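Local atomic coordinates of Serine/threonine-protein kinase Tel1 (Chaetomium thermophilum, PDB entry 6SKY), a protein that probably phosphorylates serine and threonine residues in [ST]-Q motifs of its protein substrates, using ATP, to signal DNA damage to the cell-cycle checkpoint. Residues H1545-G1550 and T1556-L1561; A1477-A1482 and E1578-V1583; F2798-D2803 and N2925-V2930. All coordinates share one frame; numbering follows the deposited sequence.

Contact 1. Residues H1545-G1550 and T1556-L1561; sequences HIRASG and THESNL
G1550 and E1558 mark the point where the two backbones come closest, their CA atoms 5.2 Å apart, as the irregular chain 1545-1550 wraps past the first turn of the helix that starts at H1557. E1558 is the centre of the contact. Its CA-CB bond and first torsion put CB and CG beside the loop backbone, next to G1550 CA and S1549 O, with E1558 CB 3.8 Å from G1550 CA. The bend at chi2 (80°) then swings the carboxylate back to R1547. There OE2 takes two donors of the same residue. R1547 NH1 forms a salt bridge with E1558 OE2 at 3.3 Å and a bent N-H...O angle of 147°, while the backbone N of R1547 adds a weak bond. NH1 comes from above the carboxylate plane, and OE2 lies at the edge of the guanidinium, tilted out of its plane; the guanidinium thus uses one nitrogen, not a paired, coplanar bridge. The arginine chain bends at chi3 and curls round OE2, its CB, CG and CD all passing close to that atom. The helix N-terminus probably adds some stabilisation to the charge of E1558.

On one flank, H1545 CB sits over a face of the H1557 imidazole, 3.9 Å from the ring centroid and 18° off its normal, a CH-pi contact; the two rings themselves are merely oblique. Beside it, I1546 CG2 packs on L1561 CD2 at 3.8 Å. T1556 is the N-cap, its OG1 taking a weak bond from S1559 N.

The contact folds the loop between helices 1530-1543 and 1557-1569 back onto the start of the second helix. H1557 and L1561 also rest on N1542 of the first helix, and H1545 ND1 is hydrogen-bonded to E1541 O near its C-terminal end.

Contact 2. Residues A1477-A1482 and E1578-V1583; sequences ALSSLA and EPARDV
S1479 turns its hydroxyl anti to its own carbonyl carbon (chi1 -56°), an orientation that sets OG against A1580 on the other helix and within the same helix lets it hydrogen-bond to G1475 O, one turn earlier. In L1478, CG lies opposite the backbone N (chi1 175°), and together with the second torsion this places L1478 CD2 4.2 Å from the carbonyl O of A1580. A1580 therefore lies where these two neighbouring side chains arrive. S1479 OG is 3.4 Å from A1580 CB and as near to its CA, a van der Waals approach to two carbons; the hydroxyl's hydrogen bond goes to G1475 O. One turn further along, V1583 brings CB to 4.2 Å from S1479 OG.

The small side chains agree with the measured spacing: the axes of 1477-1482 and 1578-1583 approach to 8.8 Å, and the CA atoms of S1479 and A1580 to 5.5 Å. The two segments run in similar directions, at 30°. L1478 continues the interface on A1584, and A1482 does so on M1587. Another face of helix 1470-1487 is covered by helix 1502-1521, where A1477 and L1481 meet F1515 and L1519. Side-by-side helices, stacked in layers along the chain without strands, are the architecture of an alpha solenoid.

Contact 3. Residues F2798-D2803 and N2925-V2930; sequences FRLTRD and NQATSV
A2927 CB points at the CE2 atom of F2798, with L2800 CB to one side, and the relative orientation of these two larger side chains defines the contact. The phenyl ring of F2798 presents its CE2 corner, 3.6 Å from A2927 CB, with CD2 and CZ somewhat farther; the methyl approaches obliquely. L2800 meets the same methyl through its own CB, L2800 CB lying 4.0 Å from A2927 CB. Within the segment, L2800 CD2 lies in the plane of the F2798 ring at its edge, so the two larger side chains together shape the apolar surface that the alanine touches.

T2928 extends this surface along the leucine. Its OG1 stands between its backbone N and carbonyl carbon (chi1 49°) and is hydrogen-bonded to I2924 O in the preceding helical turn, leaving the methyl as the part that faces L2800. T2928 CG2 is then 3.6 Å from L2800 CD2, where the two side chains run at a slant to each other, and it also abuts L2800 O. All these cross-contacts are van der Waals.

Here the end of FATC helix 2916-2927 packs on kinase-domain residues that, as in related PIKKs, probably close the activation segment. T2801 occupies the N-cap position of helix 2802-2806, and its OG1 bonds the C-terminal residue A2944 through the latter's O, a further tie between these regions, as is the cation-pi pair of R2799 with W2940. F2798 is backed by S2750 and M2751 of helix 2732-2755, and L2800 by V2805 of helix 2802-2806.

In the fold
Contacts 1 and 2 are neighbours: their centres are 14 Å apart and their nearest atoms about 4 Å, without touching. Both join parts of one helical array, since contact 1 forms at the start of helix 1557-1569 and contact 2 uses the next helix, 1578-1588; the chain of contact 1 falls wholly between the two segments of contact 2. Contact 3 belongs to the kinase end, on the opposite side of the chain's centre, about 66 Å from contact 1 and 63 Å from contact 2 between centres. None is part of the nucleotide or magnesium site, although segment 2798-2803 follows D2779, a magnesium ligand, by some twenty residues.

Contact 1. Residues H1545-G1550 and T1556-L1561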
# COMPACT_ATOMS: atom_id res chain seq x y z
N HIS A 1545 -52.37 -23.21 -39.37
CA HIS A 1545 -52.09 -24.62 -39.11
C HIS A 1545 -51.65 -24.90 -37.68
O HIS A 1545 -51.14 -25.99 -37.41
CB HIS A 1545 -51.01 -25.13 -40.07
CG HIS A 1545 -51.43 -25.12 -41.50
ND1 HIS A 1545 -51.06 -24.13 -42.38
CD2 HIS A 1545 -52.21 -25.98 -42.20
CE1 HIS A 1545 -51.58 -24.38 -43.57
NE2 HIS A 1545 -52.28 -25.49 -43.49
N ILE A 1546 -51.84 -23.96 -36.75
CA ILE A 1546 -51.42 -24.17 -35.37
C ILE A 1546 -52.30 -25.22 -34.72
O ILE A 1546 -53.32 -25.62 -35.27
CB ILE A 1546 -51.45 -22.86 -34.57
CG1 ILE A 1546 -52.80 -22.18 -34.71
CG2 ILE A 1546 -50.33 -21.94 -35.00
CD1 ILE A 1546 -52.90 -20.88 -33.99
N ARG A 1547 -51.89 -25.68 -33.55
CA ARG A 1547 -52.69 -26.54 -32.70
C ARG A 1547 -53.36 -25.70 -31.62
O ARG A 1547 -53.37 -24.47 -31.67
CB ARG A 1547 -51.82 -27.64 -32.11
CG ARG A 1547 -51.39 -28.69 -33.10
CD ARG A 1547 -50.32 -29.59 -32.51
NE ARG A 1547 -50.62 -29.97 -31.13
CZ ARG A 1547 -49.98 -29.50 -30.07
NH1 ARG A 1547 -48.99 -28.63 -30.22
NH2 ARG A 1547 -50.31 -29.90 -28.85
N ALA A 1548 -53.93 -26.37 -30.62
CA ALA A 1548 -54.66 -25.66 -29.57
C ALA A 1548 -53.71 -24.94 -28.62
O ALA A 1548 -54.07 -23.90 -28.05
CB ALA A 1548 -55.55 -26.64 -28.81
N SER A 1549 -52.52 -25.48 -28.41
CA SER A 1549 -51.54 -24.90 -27.49
C SER A 1549 -50.35 -24.37 -28.28
O SER A 1549 -50.33 -24.37 -29.51
CB SER A 1549 -51.08 -25.94 -26.47
OG SER A 1549 -50.11 -26.81 -27.02
N GLY A 1550 -49.34 -23.91 -27.55
CA GLY A 1550 -48.12 -23.41 -28.14
C GLY A 1550 -46.90 -24.09 -27.55
O GLY A 1550 -46.92 -24.54 -26.40
N THR A 1556 -41.76 -26.06 -35.57
CA THR A 1556 -43.19 -26.27 -35.54
C THR A 1556 -43.91 -25.02 -36.03
O THR A 1556 -43.30 -24.00 -36.34
CB THR A 1556 -43.65 -26.66 -34.14
OG1 THR A 1556 -43.32 -25.62 -33.22
CG2 THR A 1556 -42.98 -27.93 -33.70
N HIS A 1557 -45.24 -25.09 -36.11
CA HIS A 1557 -46.01 -23.93 -36.53
C HIS A 1557 -46.23 -22.95 -35.39
O HIS A 1557 -46.16 -21.73 -35.59
CB HIS A 1557 -47.35 -24.37 -37.11
CG HIS A 1557 -47.25 -25.03 -38.45
ND1 HIS A 1557 -46.70 -24.40 -39.54
CD2 HIS A 1557 -47.64 -26.25 -38.87
CE1 HIS A 1557 -46.75 -25.21 -40.58
NE2 HIS A 1557 -47.31 -26.34 -40.20
N GLU A 1558 -46.48 -23.47 -34.19
CA GLU A 1558 -46.72 -22.60 -33.04
C GLU A 1558 -45.49 -21.78 -32.70
O GLU A 1558 -45.60 -20.60 -32.36
CB GLU A 1558 -47.16 -23.43 -31.84
CG GLU A 1558 -48.36 -24.33 -32.10
CD GLU A 1558 -47.99 -25.61 -32.82
OE1 GLU A 1558 -46.92 -25.66 -33.45
OE2 GLU A 1558 -48.78 -26.57 -32.77
N SER A 1559 -44.30 -22.38 -32.80
CA SER A 1559 -43.10 -21.64 -32.45
C SER A 1559 -42.73 -20.63 -33.53
O SER A 1559 -42.26 -19.54 -33.21
CB SER A 1559 -41.94 -22.59 -32.21
OG SER A 1559 -41.55 -23.21 -33.41
N ASN A 1560 -42.95 -20.96 -34.80
CA ASN A 1560 -42.75 -19.98 -35.86
C ASN A 1560 -43.71 -18.81 -35.70
O ASN A 1560 -43.33 -17.65 -35.89
CB ASN A 1560 -42.93 -20.62 -37.23
CG ASN A 1560 -41.88 -21.67 -37.51
OD1 ASN A 1560 -40.75 -21.57 -37.06
ND2 ASN A 1560 -42.27 -22.69 -38.26
N LEU A 1561 -44.96 -19.09 -35.32
CA LEU A 1561 -45.91 -18.01 -35.10
C LEU A 1561 -45.51 -17.15 -33.91
O LEU A 1561 -45.58 -15.92 -33.98
CB LEU A 1561 -47.31 -18.58 -34.90
CG LEU A 1561 -48.40 -17.55 -34.68
CD1 LEU A 1561 -48.42 -16.56 -35.82
CD2 LEU A 1561 -49.73 -18.25 -34.56

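Contact 2. Residues A1477-A1482 and E1578-V1583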
# COMPACT_ATOMS: atom_id res chain seq x y z
N ALA A 1477 -57.10 -11.37 -39.25
CA ALA A 1477 -56.85 -12.74 -39.67
C ALA A 1477 -56.25 -13.56 -38.53
O ALA A 1477 -56.68 -14.69 -38.28
CB ALA A 1477 -55.92 -12.74 -40.87
N LEU A 1478 -55.26 -13.00 -37.84
CA LEU A 1478 -54.66 -13.72 -36.73
C LEU A 1478 -55.69 -14.06 -35.66
O LEU A 1478 -55.81 -15.22 -35.24
CB LEU A 1478 -53.52 -12.90 -36.14
CG LEU A 1478 -52.84 -13.44 -34.89
CD1 LEU A 1478 -52.43 -14.88 -35.08
CD2 LEU A 1478 -51.64 -12.59 -34.58
N SER A 1479 -56.46 -13.06 -35.22
CA SER A 1479 -57.44 -13.30 -34.17
C SER A 1479 -58.51 -14.28 -34.62
O SER A 1479 -58.91 -15.16 -33.85
CB SER A 1479 -58.09 -11.98 -33.75
OG SER A 1479 -57.11 -11.04 -33.34
N SER A 1480 -58.97 -14.17 -35.87
CA SER A 1480 -60.04 -15.02 -36.35
C SER A 1480 -59.57 -16.46 -36.49
O SER A 1480 -60.26 -17.39 -36.07
CB SER A 1480 -60.57 -14.49 -37.67
OG SER A 1480 -61.77 -15.14 -38.04
N LEU A 1481 -58.40 -16.66 -37.09
CA LEU A 1481 -57.87 -18.01 -37.23
C LEU A 1481 -57.60 -18.64 -35.88
O LEU A 1481 -57.86 -19.84 -35.68
CB LEU A 1481 -56.60 -17.98 -38.08
CG LEU A 1481 -56.83 -17.57 -39.53
CD1 LEU A 1481 -55.51 -17.31 -40.22
CD2 LEU A 1481 -57.61 -18.63 -40.27
N ALA A 1482 -57.10 -17.86 -34.92
CA ALA A 1482 -56.87 -18.40 -33.58
C ALA A 1482 -58.18 -18.84 -32.93
O ALA A 1482 -58.28 -19.95 -32.40
CB ALA A 1482 -56.17 -17.36 -32.72
N GLU A 1578 -52.21 -4.22 -30.37
CA GLU A 1578 -52.25 -4.81 -29.03
C GLU A 1578 -53.36 -5.83 -28.83
O GLU A 1578 -53.08 -6.89 -28.26
CB GLU A 1578 -52.34 -3.70 -27.97
CG GLU A 1578 -51.16 -2.76 -27.95
CD GLU A 1578 -50.97 -2.11 -26.59
OE1 GLU A 1578 -51.42 -2.70 -25.59
OE2 GLU A 1578 -50.38 -1.01 -26.53
N PRO A 1579 -54.61 -5.60 -29.24
CA PRO A 1579 -55.64 -6.63 -29.01
C PRO A 1579 -55.39 -7.93 -29.77
O PRO A 1579 -55.53 -9.01 -29.19
CB PRO A 1579 -56.93 -5.95 -29.47
CG PRO A 1579 -56.64 -4.51 -29.39
CD PRO A 1579 -55.21 -4.36 -29.75
N ALA A 1580 -55.03 -7.85 -31.05
CA ALA A 1580 -54.79 -9.07 -31.82
C ALA A 1580 -53.59 -9.83 -31.28
O ALA A 1580 -53.63 -11.06 -31.16
CB ALA A 1580 -54.57 -8.72 -33.29
N ARG A 1581 -52.52 -9.11 -30.96
CA ARG A 1581 -51.35 -9.75 -30.38
C ARG A 1581 -51.67 -10.37 -29.03
O ARG A 1581 -51.19 -11.46 -28.72
CB ARG A 1581 -50.23 -8.73 -30.26
CG ARG A 1581 -48.95 -9.27 -29.72
CD ARG A 1581 -47.84 -8.29 -29.94
NE ARG A 1581 -48.19 -6.96 -29.46
CZ ARG A 1581 -48.18 -5.88 -30.23
NH1 ARG A 1581 -47.83 -5.97 -31.50
NH2 ARG A 1581 -48.51 -4.70 -29.72
N ASP A 1582 -52.50 -9.71 -28.23
CA ASP A 1582 -52.90 -10.27 -26.94
C ASP A 1582 -53.72 -11.53 -27.11
O ASP A 1582 -53.55 -12.49 -26.36
CB ASP A 1582 -53.67 -9.24 -26.12
CG ASP A 1582 -52.77 -8.18 -25.49
OD1 ASP A 1582 -51.53 -8.29 -25.64
OD2 ASP A 1582 -53.29 -7.25 -24.86
N VAL A 1583 -54.61 -11.56 -28.10
CA VAL A 1583 -55.40 -12.76 -28.37
C VAL A 1583 -54.49 -13.91 -28.78
O VAL A 1583 -54.59 -15.03 -28.25
CB VAL A 1583 -56.45 -12.48 -29.46
CG1 VAL A 1583 -57.08 -13.78 -29.93
CG2 VAL A 1583 -57.52 -11.55 -28.93

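Contact 3. Residues F2798-D2803 and N2925-V2930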
# COMPACT_ATOMS: atom_id res chain seq x y z
N PHE A 2798 -7.19 24.38 -16.05
CA PHE A 2798 -8.29 24.06 -16.94
C PHE A 2798 -9.43 25.01 -16.63
O PHE A 2798 -9.36 25.80 -15.69
CB PHE A 2798 -8.72 22.60 -16.80
CG PHE A 2798 -8.76 22.09 -15.39
CD1 PHE A 2798 -7.73 21.33 -14.88
CD2 PHE A 2798 -9.83 22.36 -14.57
CE1 PHE A 2798 -7.77 20.87 -13.60
CE2 PHE A 2798 -9.86 21.89 -13.29
CZ PHE A 2798 -8.84 21.15 -12.81
N ARG A 2799 -10.49 24.93 -17.42
CA ARG A 2799 -11.65 25.81 -17.26
C ARG A 2799 -12.62 25.19 -16.27
O ARG A 2799 -13.20 24.14 -16.53
CB ARG A 2799 -12.33 26.07 -18.60
CG ARG A 2799 -13.44 27.06 -18.48
CD ARG A 2799 -14.04 27.40 -19.80
NE ARG A 2799 -14.95 28.53 -19.66
CZ ARG A 2799 -14.63 29.77 -19.96
NH1 ARG A 2799 -15.50 30.74 -19.79
NH2 ARG A 2799 -13.44 30.05 -20.44
N LEU A 2800 -12.79 25.84 -15.13
CA LEU A 2800 -13.71 25.40 -14.08
C LEU A 2800 -14.44 26.61 -13.51
O LEU A 2800 -14.46 26.82 -12.30
CB LEU A 2800 -12.98 24.63 -13.00
CG LEU A 2800 -13.75 23.62 -12.16
CD1 LEU A 2800 -14.32 22.56 -13.04
CD2 LEU A 2800 -12.83 23.01 -11.14
N THR A 2801 -15.01 27.44 -14.37
CA THR A 2801 -15.70 28.63 -13.92
C THR A 2801 -16.99 28.24 -13.18
O THR A 2801 -17.30 27.07 -12.99
CB THR A 2801 -15.99 29.55 -15.09
OG1 THR A 2801 -16.97 28.95 -15.94
CG2 THR A 2801 -14.74 29.76 -15.88
N ARG A 2802 -17.74 29.24 -12.74
CA ARG A 2802 -18.95 28.95 -11.97
C ARG A 2802 -20.02 28.30 -12.83
O ARG A 2802 -20.83 27.53 -12.32
CB ARG A 2802 -19.50 30.23 -11.35
CG ARG A 2802 -18.67 30.79 -10.23
CD ARG A 2802 -19.21 32.14 -9.83
NE ARG A 2802 -19.42 32.98 -11.00
CZ ARG A 2802 -20.36 33.91 -11.08
NH1 ARG A 2802 -21.17 34.11 -10.06
NH2 ARG A 2802 -20.49 34.63 -12.18
N ASP A 2803 -20.05 28.60 -14.13
CA ASP A 2803 -21.01 27.97 -15.01
C ASP A 2803 -20.66 26.53 -15.32
O ASP A 2803 -21.56 25.70 -15.49
CB ASP A 2803 -21.15 28.76 -16.30
CG ASP A 2803 -22.34 29.69 -16.28
OD1 ASP A 2803 -22.17 30.89 -16.02
OD2 ASP A 2803 -23.46 29.21 -16.53
N ASN A 2925 -8.32 23.64 -6.49
CA ASN A 2925 -8.18 24.89 -5.76
C ASN A 2925 -7.70 26.01 -6.66
O ASN A 2925 -8.21 27.13 -6.60
CB ASN A 2925 -7.22 24.74 -4.59
CG ASN A 2925 -7.88 24.17 -3.36
OD1 ASN A 2925 -7.27 23.41 -2.62
ND2 ASN A 2925 -9.13 24.53 -3.14
N GLN A 2926 -6.70 25.74 -7.49
CA GLN A 2926 -6.18 26.81 -8.33
C GLN A 2926 -6.99 27.05 -9.59
O GLN A 2926 -6.81 28.08 -10.23
CB GLN A 2926 -4.71 26.56 -8.69
CG GLN A 2926 -4.45 25.30 -9.43
CD GLN A 2926 -2.99 25.11 -9.75
OE1 GLN A 2926 -2.51 25.53 -10.81
NE2 GLN A 2926 -2.26 24.48 -8.84
N ALA A 2927 -7.90 26.14 -9.94
CA ALA A 2927 -8.75 26.37 -11.09
C ALA A 2927 -9.98 27.20 -10.77
O ALA A 2927 -10.53 27.83 -11.67
CB ALA A 2927 -9.20 25.04 -11.69
N THR A 2928 -10.42 27.21 -9.51
CA THR A 2928 -11.61 27.95 -9.10
C THR A 2928 -11.28 29.16 -8.24
O THR A 2928 -12.19 29.79 -7.70
CB THR A 2928 -12.57 27.04 -8.33
OG1 THR A 2928 -11.85 26.34 -7.32
CG2 THR A 2928 -13.21 26.04 -9.25
N SER A 2929 -10.00 29.52 -8.12
CA SER A 2929 -9.59 30.60 -7.24
C SER A 2929 -9.95 31.95 -7.83
O SER A 2929 -9.72 32.20 -9.01
CB SER A 2929 -8.09 30.52 -7.00
OG SER A 2929 -7.65 31.56 -6.17
N VAL A 2930 -10.50 32.83 -7.00
CA VAL A 2930 -10.92 34.14 -7.48
C VAL A 2930 -9.71 35.02 -7.79
O VAL A 2930 -9.78 35.91 -8.63
CB VAL A 2930 -11.86 34.80 -6.46
CG1 VAL A 2930 -12.14 36.24 -6.83
CG2 VAL A 2930 -13.15 34.03 -6.37